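Local coordinates for protein inositol polyphosphate multikinase alpha (Arabidopsis thaliana, PDB 4FRF) that phosphorylates inositol phosphates with broad specificity, using ATP to convert inositol 1,4,5-trisphosphate into inositol 1,3,4,5,6-pentakisphosphate, at residues S119-S124 and L255-N260; C209-V214 and P230-V235. All coordinates share one frame; numbering follows the deposited sequence.

In the fold
Following the chain from its N terminus, the first strand, 83-90, becomes the middle of a five-stranded antiparallel sheet. Strand 121-130 pairs along one side of it, and the loop and strand start at 119-124 meet a partner more than 130 residues later in the chain. Between the two, strand 209-216 joins the other side of strand 83-90 and strand 231-235 folds back on it: contact 2, a short local closure. Helix 249-265 then packs against the sheet, and its residues 255-260 complete contact 1, whose long loop encloses contact 2 entirely. The two contacts meet beneath the helix, where Leu255 packs on Ile211 and Phe258 on Met213.

Contact 1: S119-S124 and L255-N260; sequences SGFRIS and LCSFIN
Phe121 and Phe258 form a buried T-shaped pair that joins the sheet to the C-terminal helix 249-265 within the inositol polyphosphate kinase domain. The edge of Phe258 points at a face of Phe121, with CD1 of Phe258 3.4 Å above the Phe121 ring plane and over its centre. The planes stand 77° apart and the ring centroids are 4.8 Å from each other. Phe121 carries CG between its own backbone N and carbonyl carbon (chi1 60°), which sends the ring toward the helix, whereas Phe258 holds CG anti to its backbone N. The helix backbone also touches Phe121: CE1 of Phe121 lies 3.5 Å from the N of Phe258. Near the plane of the Phe121 ring, at its edge, comes OG of Ser257, 3.6 Å from CE1 of Phe121. Ser257 OG, anti to its backbone N, accepts a nearly straight hydrogen bond from Gly120 N (3.2 Å, 166° at the hydrogen), and so ties the turn after helix 115-118 to helix 249-265. An alanine in place of Phe121 would remove the ring face under Phe258 and would probably loosen the seating of the helix on the strand. In the second shell, Thr115 is hydrogen-bonded to Phe121 O, and Phe261 adds another edge-to-face contact to the ring. Ser257 also packs on Ile247 of the second subunit. Backbone hydrogen bonds tie Gly120 to Gly91, just past strand 83-90, and Arg122 to Lys89 within it, while Phe258 packs on Met90 of that strand, Leu191 of helix 187-200 and Leu156 of helix 149-158.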
# COMPACT_ATOMS: atom_id res chain seq x y z
N SER A 119 7.54 3.40 -7.97
CA SER A 119 6.12 3.69 -7.76
C SER A 119 5.36 2.41 -7.49
O SER A 119 5.95 1.32 -7.43
CB SER A 119 5.56 4.42 -8.95
OG SER A 119 6.51 5.34 -9.44
N GLY A 120 4.05 2.52 -7.33
CA GLY A 120 3.27 1.30 -7.06
C GLY A 120 3.24 0.19 -8.14
O GLY A 120 2.79 -0.93 -7.87
N PHE A 121 3.75 0.48 -9.34
CA PHE A 121 3.22 -0.17 -10.54
C PHE A 121 4.14 -0.09 -11.76
O PHE A 121 5.26 0.42 -11.67
CB PHE A 121 1.90 0.46 -10.88
CG PHE A 121 2.00 1.92 -11.15
CD1 PHE A 121 1.90 2.84 -10.12
CD2 PHE A 121 2.16 2.38 -12.45
CE1 PHE A 121 1.96 4.21 -10.37
CE2 PHE A 121 2.20 3.73 -12.72
CZ PHE A 121 2.11 4.66 -11.67
N ARG A 122 3.63 -0.52 -12.92
CA ARG A 122 4.45 -0.66 -14.13
C ARG A 122 3.61 -0.77 -15.42
O ARG A 122 3.03 -1.82 -15.70
CB ARG A 122 5.33 -1.91 -14.01
CG ARG A 122 6.60 -1.86 -14.83
CD ARG A 122 7.14 -3.27 -15.15
NE ARG A 122 6.96 -4.23 -14.06
CZ ARG A 122 7.53 -5.44 -14.02
NH1 ARG A 122 8.34 -5.83 -14.99
NH2 ARG A 122 7.29 -6.25 -13.01
N ILE A 123 3.60 0.29 -16.22
CA ILE A 123 2.94 0.24 -17.52
C ILE A 123 3.61 -0.80 -18.42
O ILE A 123 4.81 -0.72 -18.70
CB ILE A 123 2.97 1.59 -18.20
CG1 ILE A 123 2.23 2.61 -17.36
CG2 ILE A 123 2.33 1.50 -19.54
CD1 ILE A 123 2.46 4.01 -17.79
N SER A 124 2.85 -1.83 -18.80
CA SER A 124 3.40 -3.02 -19.46
C SER A 124 3.20 -2.93 -20.95
O SER A 124 3.86 -3.63 -21.74
CB SER A 124 2.71 -4.29 -18.95
OG SER A 124 3.20 -4.69 -17.69
N LEU A 255 -1.98 0.38 -6.16
CA LEU A 255 -3.19 1.01 -6.63
C LEU A 255 -3.23 2.45 -6.16
O LEU A 255 -3.66 3.34 -6.89
CB LEU A 255 -4.41 0.25 -6.11
CG LEU A 255 -5.77 0.77 -6.58
CD1 LEU A 255 -5.90 0.61 -8.09
CD2 LEU A 255 -6.93 0.07 -5.85
N CYS A 256 -2.72 2.69 -4.97
CA CYS A 256 -2.81 4.03 -4.39
C CYS A 256 -1.87 5.01 -5.09
O CYS A 256 -2.27 6.13 -5.42
CB CYS A 256 -2.59 4.00 -2.87
SG CYS A 256 -4.04 3.43 -1.94
N SER A 257 -0.64 4.57 -5.36
CA SER A 257 0.27 5.33 -6.18
C SER A 257 -0.38 5.57 -7.56
O SER A 257 -0.58 6.72 -8.00
CB SER A 257 1.57 4.55 -6.34
OG SER A 257 2.57 5.32 -6.98
N PHE A 258 -0.80 4.50 -8.21
CA PHE A 258 -1.47 4.67 -9.46
C PHE A 258 -2.57 5.72 -9.35
O PHE A 258 -2.62 6.64 -10.14
CB PHE A 258 -2.01 3.35 -9.99
CG PHE A 258 -2.29 3.36 -11.47
CD1 PHE A 258 -1.28 3.07 -12.39
CD2 PHE A 258 -3.56 3.68 -11.95
CE1 PHE A 258 -1.54 3.08 -13.76
CE2 PHE A 258 -3.82 3.69 -13.31
CZ PHE A 258 -2.81 3.41 -14.22
N ILE A 259 -3.42 5.62 -8.33
CA ILE A 259 -4.56 6.55 -8.24
C ILE A 259 -4.06 7.99 -8.18
O ILE A 259 -4.72 8.91 -8.69
CB ILE A 259 -5.49 6.27 -7.04
CG1 ILE A 259 -6.30 5.00 -7.29
CG2 ILE A 259 -6.46 7.43 -6.80
CD1 ILE A 259 -7.56 4.92 -6.45
N ASN A 260 -2.88 8.18 -7.60
CA ASN A 260 -2.36 9.52 -7.42
C ASN A 260 -1.85 10.14 -8.71
O ASN A 260 -2.09 11.33 -8.97
CB ASN A 260 -1.26 9.56 -6.35
CG ASN A 260 -0.85 10.97 -6.01
OD1 ASN A 260 0.22 11.43 -6.42
ND2 ASN A 260 -1.72 11.69 -5.30

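Contact 2: C209-V214 and P230-V235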
# COMPACT_ATOMS: atom_id res chain seq x y z
N CYS A 209 -0.09 -9.40 -11.13
CA CYS A 209 -1.44 -9.29 -11.65
C CYS A 209 -1.67 -7.84 -12.15
O CYS A 209 -1.12 -6.90 -11.60
CB CYS A 209 -2.40 -9.69 -10.53
SG CYS A 209 -4.14 -9.37 -10.74
N SER A 210 -2.37 -7.68 -13.28
CA SER A 210 -2.40 -6.38 -13.98
C SER A 210 -3.76 -5.70 -13.95
O SER A 210 -4.79 -6.37 -13.92
CB SER A 210 -1.96 -6.54 -15.45
OG SER A 210 -0.68 -7.15 -15.55
N ILE A 211 -3.76 -4.38 -14.01
CA ILE A 211 -4.97 -3.65 -14.27
C ILE A 211 -5.06 -3.32 -15.75
O ILE A 211 -4.06 -2.97 -16.37
CB ILE A 211 -5.02 -2.36 -13.52
CG1 ILE A 211 -5.53 -2.60 -12.10
CG2 ILE A 211 -5.95 -1.39 -14.21
CD1 ILE A 211 -5.68 -1.33 -11.30
N LEU A 212 -6.27 -3.38 -16.30
CA LEU A 212 -6.51 -3.05 -17.68
C LEU A 212 -7.46 -1.88 -17.81
O LEU A 212 -8.59 -1.95 -17.33
CB LEU A 212 -7.08 -4.24 -18.41
CG LEU A 212 -7.17 -4.09 -19.93
CD1 LEU A 212 -7.13 -5.44 -20.59
CD2 LEU A 212 -8.43 -3.33 -20.32
N MET A 213 -7.02 -0.82 -18.49
CA MET A 213 -7.89 0.29 -18.85
C MET A 213 -8.24 0.22 -20.34
O MET A 213 -7.44 -0.27 -21.15
CB MET A 213 -7.23 1.63 -18.54
CG MET A 213 -6.68 1.74 -17.11
SD MET A 213 -6.03 3.39 -16.67
CE MET A 213 -4.48 3.40 -17.59
N VAL A 214 -9.44 0.66 -20.68
CA VAL A 214 -9.85 0.74 -22.08
C VAL A 214 -10.93 1.80 -22.27
O VAL A 214 -11.61 2.17 -21.31
CB VAL A 214 -10.35 -0.63 -22.64
CG1 VAL A 214 -11.38 -1.25 -21.73
CG2 VAL A 214 -10.92 -0.45 -24.01
N PRO A 230 -15.31 4.59 -20.61
CA PRO A 230 -14.07 4.07 -20.02
C PRO A 230 -14.31 2.93 -19.06
O PRO A 230 -15.30 2.95 -18.34
CB PRO A 230 -13.53 5.28 -19.25
CG PRO A 230 -14.74 6.05 -18.90
CD PRO A 230 -15.70 5.88 -20.02
N GLN A 231 -13.40 1.97 -19.01
CA GLN A 231 -13.58 0.85 -18.10
C GLN A 231 -12.32 0.23 -17.53
O GLN A 231 -11.31 0.08 -18.23
CB GLN A 231 -14.45 -0.23 -18.73
CG GLN A 231 -15.84 -0.22 -18.17
CD GLN A 231 -16.81 -1.05 -18.97
OE1 GLN A 231 -16.44 -1.69 -19.97
NE2 GLN A 231 -18.07 -1.03 -18.56
N VAL A 232 -12.42 -0.19 -16.27
CA VAL A 232 -11.32 -0.80 -15.54
C VAL A 232 -11.59 -2.28 -15.30
O VAL A 232 -12.74 -2.69 -15.09
CB VAL A 232 -11.13 -0.13 -14.16
CG1 VAL A 232 -10.05 -0.83 -13.37
CG2 VAL A 232 -10.79 1.33 -14.33
N LYS A 233 -10.53 -3.09 -15.32
CA LYS A 233 -10.65 -4.51 -15.04
C LYS A 233 -9.30 -5.09 -14.62
O LYS A 233 -8.25 -4.52 -14.90
CB LYS A 233 -11.22 -5.28 -16.24
CG LYS A 233 -12.70 -4.96 -16.50
CD LYS A 233 -13.45 -6.14 -17.10
CE LYS A 233 -14.97 -6.06 -16.82
NZ LYS A 233 -15.57 -4.70 -17.06
N LEU A 234 -9.34 -6.19 -13.88
CA LEU A 234 -8.15 -6.88 -13.46
C LEU A 234 -8.01 -8.11 -14.29
O LEU A 234 -8.99 -8.78 -14.56
CB LEU A 234 -8.28 -7.28 -12.00
CG LEU A 234 -7.84 -6.31 -10.93
CD1 LEU A 234 -8.57 -4.99 -11.07
CD2 LEU A 234 -8.07 -6.93 -9.57
N VAL A 235 -6.78 -8.47 -14.62
CA VAL A 235 -6.53 -9.65 -15.44
C VAL A 235 -5.37 -10.47 -14.90
O VAL A 235 -4.71 -10.08 -13.96
CB VAL A 235 -6.26 -9.27 -16.92
CG1 VAL A 235 -7.43 -8.46 -17.48
CG2 VAL A 235 -4.97 -8.50 -17.05
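Peptide units are the flat groups that matter in this pairing of 209-214 with 230-235, and their N-H and C=O groups meet across the strands. The N-H of Val235 enters the carbonyl plane of Ser210, those of Lys233 and Gln231 enter the planes of Leu212 and Val214, and that of Val214 the plane of Gln231. The N-H of Leu212 instead comes nearly along the C=O axis of Lys233, with N of Leu212 2.7 Å from O of Lys233. Only the bond from Ser210 N to Val235 O, at 3.4 Å, is weak. On one face Ile211 and Leu234 form a non-hydrogen-bonded pair whose side chains cross obliquely, CG1 of Ile211 lying 4.0 Å from CD1 of Leu234. Met213 and Val232, the next such pair, share this face, which is covered by helices 187-200 and 249-265. The other face carries Ser210, Leu212, Val214, Gln231, Lys233 and Val235; there CB of Ser210 meets CG2 of Val235 at 3.9 Å. Gln231 OE1 is hydrogen-bonded to the hydroxyl of Tyr80. Gln190 bonds Val232 N in the strand and Pro230 O just before it. Strand 231-235 is outermost in this chain's sheet, and strand 209-216 joins it to strand 83-90. Backbone bonds thus set the antiparallel register, the apolar face of Ile211, Met213, Val232 and Leu234 gives the helices a hydrophobic surface, and the second face mixes apolar and polar side chains.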